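Local coordinates for spike protein S1 (Bat coronavirus HKU9, PDB 5GYQ) that probably attaches the virion to host cells by engaging a receptor, the present chain being the putative receptor-binding domain of the spike, at residues A[16-21]-A[111-116]; A[67-72]-A[151-156]. All coordinates share one frame; numbering follows the deposited sequence.

Contact 1 of 2, residues A[16-21]-A[111-116]. With NAG (2-acetamido-2-deoxy-beta-D-glucopyranose), chain B.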
loop_
_atom_site.group_PDB
_atom_site.type_symbol
_atom_site.label_atom_id
_atom_site.label_comp_id
_atom_site.label_asym_id
_atom_site.label_seq_id
_atom_site.Cartn_x
_atom_site.Cartn_y
_atom_site.Cartn_z
ATOM N N PRO A 16 9.354 3.258 -3.233
ATOM C CA PRO A 16 8.559 2.135 -2.723
ATOM C C PRO A 16 9.330 0.820 -2.694
ATOM O O PRO A 16 10.022 0.488 -3.657
ATOM C CB PRO A 16 7.392 2.056 -3.713
ATOM C CG PRO A 16 7.289 3.431 -4.280
ATOM C CD PRO A 16 8.703 3.913 -4.379
ATOM N N PRO A 17 9.205 0.069 -1.591
ATOM C CA PRO A 17 9.932 -1.195 -1.450
ATOM C C PRO A 17 9.416 -2.261 -2.409
ATOM O O PRO A 17 8.315 -2.129 -2.945
ATOM C CB PRO A 17 9.669 -1.592 0.006
ATOM C CG PRO A 17 8.381 -0.929 0.354
ATOM C CD PRO A 17 8.332 0.347 -0.436
ATOM N N GLN A 18 10.220 -3.293 -2.637
ATOM C CA GLN A 18 9.771 -4.444 -3.403
ATOM C C GLN A 18 8.579 -5.058 -2.680
ATOM O O GLN A 18 8.522 -5.032 -1.451
ATOM C CB GLN A 18 10.901 -5.464 -3.563
ATOM C CG GLN A 18 12.157 -4.911 -4.226
ATOM C CD GLN A 18 11.949 -4.565 -5.692
ATOM O OE1 GLN A 18 10.978 -4.995 -6.316
ATOM N NE2 GLN A 18 12.866 -3.781 -6.248
ATOM N N PRO A 19 7.616 -5.600 -3.438
ATOM C CA PRO A 19 6.398 -6.145 -2.828
ATOM C C PRO A 19 6.674 -7.277 -1.842
ATOM O O PRO A 19 5.900 -7.459 -0.900
ATOM C CB PRO A 19 5.596 -6.652 -4.031
ATOM C CG PRO A 19 6.581 -6.786 -5.136
ATOM C CD PRO A 19 7.601 -5.722 -4.904
ATOM N N VAL A 20 7.762 -8.016 -2.041
ATOM C CA VAL A 20 8.109 -9.087 -1.114
ATOM C C VAL A 20 8.420 -8.512 0.276
ATOM O O VAL A 20 8.220 -9.181 1.288
ATOM C CB VAL A 20 9.300 -9.937 -1.634
ATOM C CG1 VAL A 20 10.586 -9.120 -1.693
ATOM C CG2 VAL A 20 9.489 -11.177 -0.774
ATOM N N VAL A 21 8.876 -7.259 0.329
ATOM C CA VAL A 21 9.111 -6.594 1.613
ATOM C C VAL A 21 8.319 -5.291 1.749
ATOM O O VAL A 21 8.873 -4.260 2.132
ATOM C CB VAL A 21 10.612 -6.293 1.834
ATOM C CG1 VAL A 21 11.349 -7.558 2.208
ATOM C CG2 VAL A 21 11.233 -5.654 0.593
ATOM N N ALA A 111 12.684 -1.345 -13.369
ATOM C CA ALA A 111 13.777 -1.742 -12.488
ATOM C C ALA A 111 13.644 -3.204 -12.066
ATOM O O ALA A 111 12.660 -3.859 -12.430
ATOM C CB ALA A 111 13.811 -0.825 -11.263
ATOM N N PRO A 112 14.643 -3.728 -11.329
ATOM C CA PRO A 112 14.445 -5.022 -10.673
ATOM C C PRO A 112 13.130 -5.070 -9.905
ATOM O O PRO A 112 12.815 -4.159 -9.139
ATOM C CB PRO A 112 15.644 -5.117 -9.731
ATOM C CG PRO A 112 16.725 -4.408 -10.468
ATOM C CD PRO A 112 16.054 -3.295 -11.246
ATOM N N TYR A 113 12.370 -6.132 -10.137
ATOM C CA TYR A 113 11.045 -6.285 -9.566
ATOM C C TYR A 113 11.027 -7.581 -8.773
ATOM O O TYR A 113 10.892 -8.666 -9.344
ATOM C CB TYR A 113 9.996 -6.280 -10.683
ATOM C CG TYR A 113 8.547 -6.286 -10.247
ATOM C CD1 TYR A 113 8.107 -5.507 -9.184
ATOM C CD2 TYR A 113 7.610 -7.046 -10.933
ATOM C CE1 TYR A 113 6.771 -5.508 -8.801
ATOM C CE2 TYR A 113 6.281 -7.051 -10.564
ATOM C CZ TYR A 113 5.865 -6.283 -9.497
ATOM O OH TYR A 113 4.539 -6.295 -9.133
ATOM N N ALA A 114 11.199 -7.472 -7.460
ATOM C CA ALA A 114 11.383 -8.648 -6.615
ATOM C C ALA A 114 10.053 -9.192 -6.113
ATOM O O ALA A 114 9.470 -8.665 -5.165
ATOM C CB ALA A 114 12.296 -8.322 -5.445
ATOM N N VAL A 115 9.585 -10.257 -6.754
ATOM C CA VAL A 115 8.291 -10.842 -6.441
ATOM C C VAL A 115 8.434 -12.321 -6.106
ATOM O O VAL A 115 8.931 -13.095 -6.919
ATOM C CB VAL A 115 7.306 -10.679 -7.616
ATOM C CG1 VAL A 115 5.961 -11.311 -7.285
ATOM C CG2 VAL A 115 7.138 -9.214 -7.962
ATOM N N ALA A 116 8.002 -12.711 -4.910
ATOM C CA ALA A 116 8.045 -14.115 -4.512
ATOM C C ALA A 116 7.046 -14.913 -5.335
ATOM O O ALA A 116 5.952 -14.430 -5.628
ATOM C CB ALA A 116 7.752 -14.262 -3.027
HETATM C C1 NAG B . 4.959 -8.213 -14.050
HETATM C C2 NAG B . 4.971 -8.518 -15.531
HETATM C C3 NAG B . 4.599 -9.976 -15.758
HETATM C C4 NAG B . 5.523 -10.889 -14.955
HETATM C C5 NAG B . 5.645 -10.432 -13.497
HETATM C C6 NAG B . 6.757 -11.140 -12.760
HETATM C C7 NAG B . 4.533 -6.607 -17.002
HETATM C C8 NAG B . 3.488 -5.789 -17.699
HETATM N N2 NAG B . 4.083 -7.633 -16.266
HETATM O O3 NAG B . 4.707 -10.248 -17.149
HETATM O O4 NAG B . 4.993 -12.211 -14.899
HETATM O O5 NAG B . 5.919 -9.024 -13.397
HETATM O O6 NAG B . 6.803 -10.760 -11.391
HETATM O O7 NAG B . 5.730 -6.354 -17.094
#
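Gln18 grips the backbone of Pro112 and Ala114 with both atoms of its amide, an example of a side chain pairing with backbone as a peptide group would. Its OE1 accepts the N-H of Ala114 at 2.7 Å in a nearly straight bond (172°), although the donor stands well above the carbonyl plane. NE2 in turn gives a more bent bond to Pro112 O, at 2.9 Å. A bend at chi2 (-68°) turns CD, and with it the amide, toward this backbone. Gln18 CG packs 3.6 Å from Ala114 CB.

Both segments belong to connections of the antiparallel core sheet of the betacoronavirus S1 C-terminal domain: 16-21 leads into strand 23-27, whereas 111-116 leaves strand 100-111 for the insertion that carries helix 130-139, which probably corresponds to the external subdomain of related domains.

The apolar contacts centre on Pro19. Its CG lies 3.8 Å from Val115 CG2 and 3.9 Å from Tyr113 CE1, the proline crossing both side chains at about a right angle. Val115 CG2 also sits over the centre of the Tyr113 ring, 3.4 Å above its plane. The two methyls of Val20 divide their contacts, CG1 meeting Ala114 CB and CG2 meeting Ala116 CB.

The glycan approaches the same ring in plane, NAG O5 coming 3.5 Å from Tyr113 CE2 at the edge, while Tyr113 OH is hydrogen-bonded to His75.

Contact 2 of 2, residues A[67-72]-A[151-156]. With NAG (2-acetamido-2-deoxy-beta-D-glucopyranose), chain B.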
loop_
_atom_site.group_PDB
_atom_site.type_symbol
_atom_site.label_atom_id
_atom_site.label_comp_id
_atom_site.label_asym_id
_atom_site.label_seq_id
_atom_site.Cartn_x
_atom_site.Cartn_y
_atom_site.Cartn_z
ATOM N N ASP A 67 -0.101 0.800 3.514
ATOM C CA ASP A 67 0.831 -0.216 3.038
ATOM C C ASP A 67 1.459 0.238 1.734
ATOM O O ASP A 67 0.761 0.546 0.780
ATOM C CB ASP A 67 0.126 -1.558 2.857
ATOM C CG ASP A 67 -0.504 -2.053 4.139
ATOM O OD1 ASP A 67 0.006 -1.704 5.222
ATOM O OD2 ASP A 67 -1.507 -2.791 4.066
ATOM N N VAL A 68 2.781 0.277 1.688
ATOM C CA VAL A 68 3.465 0.834 0.530
ATOM C C VAL A 68 4.400 -0.181 -0.114
ATOM O O VAL A 68 5.151 -0.893 0.577
ATOM C CB VAL A 68 4.255 2.095 0.914
ATOM C CG1 VAL A 68 4.965 2.673 -0.297
ATOM C CG2 VAL A 68 3.319 3.134 1.522
ATOM N N MET A 69 4.331 -0.250 -1.442
ATOM C CA MET A 69 5.196 -1.140 -2.212
ATOM C C MET A 69 5.199 -0.726 -3.673
ATOM O O MET A 69 4.550 0.245 -4.042
ATOM C CB MET A 69 4.730 -2.590 -2.080
ATOM C CG MET A 69 3.410 -2.873 -2.789
ATOM S SD MET A 69 2.331 -3.972 -1.846
ATOM C CE MET A 69 1.700 -2.839 -0.610
ATOM N N ARG A 70 5.924 -1.463 -4.505
ATOM C CA ARG A 70 5.868 -1.247 -5.942
ATOM C C ARG A 70 5.146 -2.415 -6.601
ATOM O O ARG A 70 5.072 -3.505 -6.033
ATOM C CB ARG A 70 7.272 -1.068 -6.526
ATOM C CG ARG A 70 8.218 -2.237 -6.320
ATOM C CD ARG A 70 9.602 -1.894 -6.851
ATOM N NE ARG A 70 10.118 -0.673 -6.239
ATOM C CZ ARG A 70 10.839 0.244 -6.877
ATOM N NH1 ARG A 70 11.137 0.086 -8.159
ATOM N NH2 ARG A 70 11.259 1.326 -6.231
ATOM N N ILE A 71 4.614 -2.188 -7.798
ATOM C CA ILE A 71 3.751 -3.176 -8.440
ATOM C C ILE A 71 3.684 -2.913 -9.943
ATOM O O ILE A 71 3.613 -1.762 -10.361
ATOM C CB ILE A 71 2.328 -3.144 -7.806
ATOM C CG1 ILE A 71 1.452 -4.290 -8.308
ATOM C CG2 ILE A 71 1.651 -1.794 -8.035
ATOM C CD1 ILE A 71 0.115 -4.386 -7.573
ATOM N N ASN A 72 3.727 -3.957 -10.770
ATOM C CA ASN A 72 3.648 -3.704 -12.206
ATOM C C ASN A 72 2.216 -3.870 -12.708
ATOM O O ASN A 72 1.329 -4.261 -11.944
ATOM C CB ASN A 72 4.656 -4.575 -12.988
ATOM C CG ASN A 72 4.249 -6.045 -13.134
ATOM O OD1 ASN A 72 3.188 -6.485 -12.694
ATOM N ND2 ASN A 72 5.130 -6.810 -13.784
ATOM N N LEU A 151 2.509 1.919 -5.110
ATOM C CA LEU A 151 1.211 1.505 -4.601
ATOM C C LEU A 151 1.094 1.775 -3.114
ATOM O O LEU A 151 1.906 1.292 -2.307
ATOM C CB LEU A 151 0.960 0.019 -4.867
ATOM C CG LEU A 151 -0.372 -0.500 -4.308
ATOM C CD1 LEU A 151 -1.542 0.107 -5.064
ATOM C CD2 LEU A 151 -0.444 -2.017 -4.339
ATOM N N ALA A 152 0.077 2.559 -2.771
ATOM C CA ALA A 152 -0.305 2.798 -1.392
ATOM C C ALA A 152 -1.694 2.223 -1.154
ATOM O O ALA A 152 -2.671 2.649 -1.771
ATOM C CB ALA A 152 -0.273 4.286 -1.070
ATOM N N VAL A 153 -1.767 1.233 -0.276
ATOM C CA VAL A 153 -3.027 0.641 0.139
ATOM C C VAL A 153 -3.460 1.300 1.433
ATOM O O VAL A 153 -2.808 1.150 2.469
ATOM C CB VAL A 153 -2.915 -0.877 0.342
ATOM C CG1 VAL A 153 -4.263 -1.459 0.748
ATOM C CG2 VAL A 153 -2.398 -1.545 -0.922
ATOM N N ILE A 154 -4.552 2.049 1.361
ATOM C CA ILE A 154 -5.059 2.762 2.518
ATOM C C ILE A 154 -6.218 1.990 3.132
ATOM O O ILE A 154 -7.288 1.906 2.544
ATOM C CB ILE A 154 -5.508 4.187 2.140
ATOM C CG1 ILE A 154 -4.394 4.901 1.370
ATOM C CG2 ILE A 154 -5.888 4.976 3.382
ATOM C CD1 ILE A 154 -4.774 6.270 0.852
ATOM N N THR A 155 -5.987 1.405 4.303
ATOM C CA THR A 155 -7.027 0.695 5.040
ATOM C C THR A 155 -7.667 1.615 6.067
ATOM O O THR A 155 -6.975 2.232 6.870
ATOM C CB THR A 155 -6.474 -0.545 5.766
ATOM O OG1 THR A 155 -5.816 -1.402 4.827
ATOM C CG2 THR A 155 -7.601 -1.309 6.447
ATOM N N LEU A 156 -8.989 1.699 6.039
ATOM C CA LEU A 156 -9.711 2.600 6.923
ATOM C C LEU A 156 -10.490 1.842 7.982
ATOM O O LEU A 156 -11.004 0.755 7.727
ATOM C CB LEU A 156 -10.663 3.476 6.113
ATOM C CG LEU A 156 -10.019 4.267 4.976
ATOM C CD1 LEU A 156 -11.089 4.879 4.094
ATOM C CD2 LEU A 156 -9.096 5.338 5.537
HETATM C C1 NAG B . 4.959 -8.213 -14.050
HETATM C C2 NAG B . 4.971 -8.518 -15.531
HETATM C C3 NAG B . 4.599 -9.976 -15.758
HETATM C C4 NAG B . 5.523 -10.889 -14.955
HETATM C C5 NAG B . 5.645 -10.432 -13.497
HETATM C C6 NAG B . 6.757 -11.140 -12.760
HETATM C C7 NAG B . 4.533 -6.607 -17.002
HETATM C C8 NAG B . 3.488 -5.789 -17.699
HETATM N N2 NAG B . 4.083 -7.633 -16.266
HETATM O O3 NAG B . 4.707 -10.248 -17.149
HETATM O O4 NAG B . 4.993 -12.211 -14.899
HETATM O O5 NAG B . 5.919 -9.024 -13.397
HETATM O O6 NAG B . 6.803 -10.760 -11.391
HETATM O O7 NAG B . 5.730 -6.354 -17.094
HETATM O O HOH W 1 -3.368 -0.743 4.579
#
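Flat peptide groups carry the pairing of Asp67 with Val153: Val153 N lies in the carbonyl plane of Asp67, 2.8 Å from its O, and Asp67 N returns a bond to Val153 O at 2.9 Å, tilted 19° from the carbonyl plane of Val153. Met69 and Leu151 form the next hydrogen-bonded pair, with Met69 N in the carbonyl plane of Leu151 (3.0 Å to its O) and Leu151 N 2.8 Å from Met69 O. Between them, Val68 and Ala152 make a non-hydrogen-bonded pair, each CA-H pointing at a carbonyl of the other strand. This is an antiparallel ladder, regular at Asp67 and Val153 and more bent at the Leu151 N-H (143°), central in the five-stranded core sheet.

Asp67, Met69, Leu151 and Val153 share one face of the sheet, Val68 and Ala152 the other. On the first, Met69 SD approaches Leu151 CD2 at 4.2 Å and Met69 CE approaches Val153 CG2. Ile71 CG2, between backbone N and carbonyl carbon, reaches Leu151 CB at 3.7 Å, and Leu79 of helix 73-81 covers both residues.

Beyond them, Asn72 ND2 is covalently bonded to NAG C1 at 1.4 Å, while OD1 caps helix 73-81 through His75 N. At the other end a water donates to Val153 O and weakly to Asp67 OD2; this buried carboxylate also meets Arg24 in a salt bridge and Tyr92 OH in a hydrogen bond, probably stabilising its negative charge.

Contact 2 pairs two inner strands of the core sheet, and contact 1 ties together the loops attached to the strands flanking them, 23-27 beside 63-71 and 100-111 beside 146-157. Their centres are 12 Å apart, and Arg70 bridges the gap: its NE lies 2.8 Å from Pro16 O and its N 2.9 Å from Pro17 O, both probable hydrogen bonds. A second link is Tyr113 OH, hydrogen-bonded to Asn72 N and 3.3 Å from Ile71 CA. Both contacts meet at the glycan, for 67-72 supplies the asparagine that carries the sugar and 111-116 the tyrosine and valine beside it; Thr74 OG1 adds a hydrogen bond.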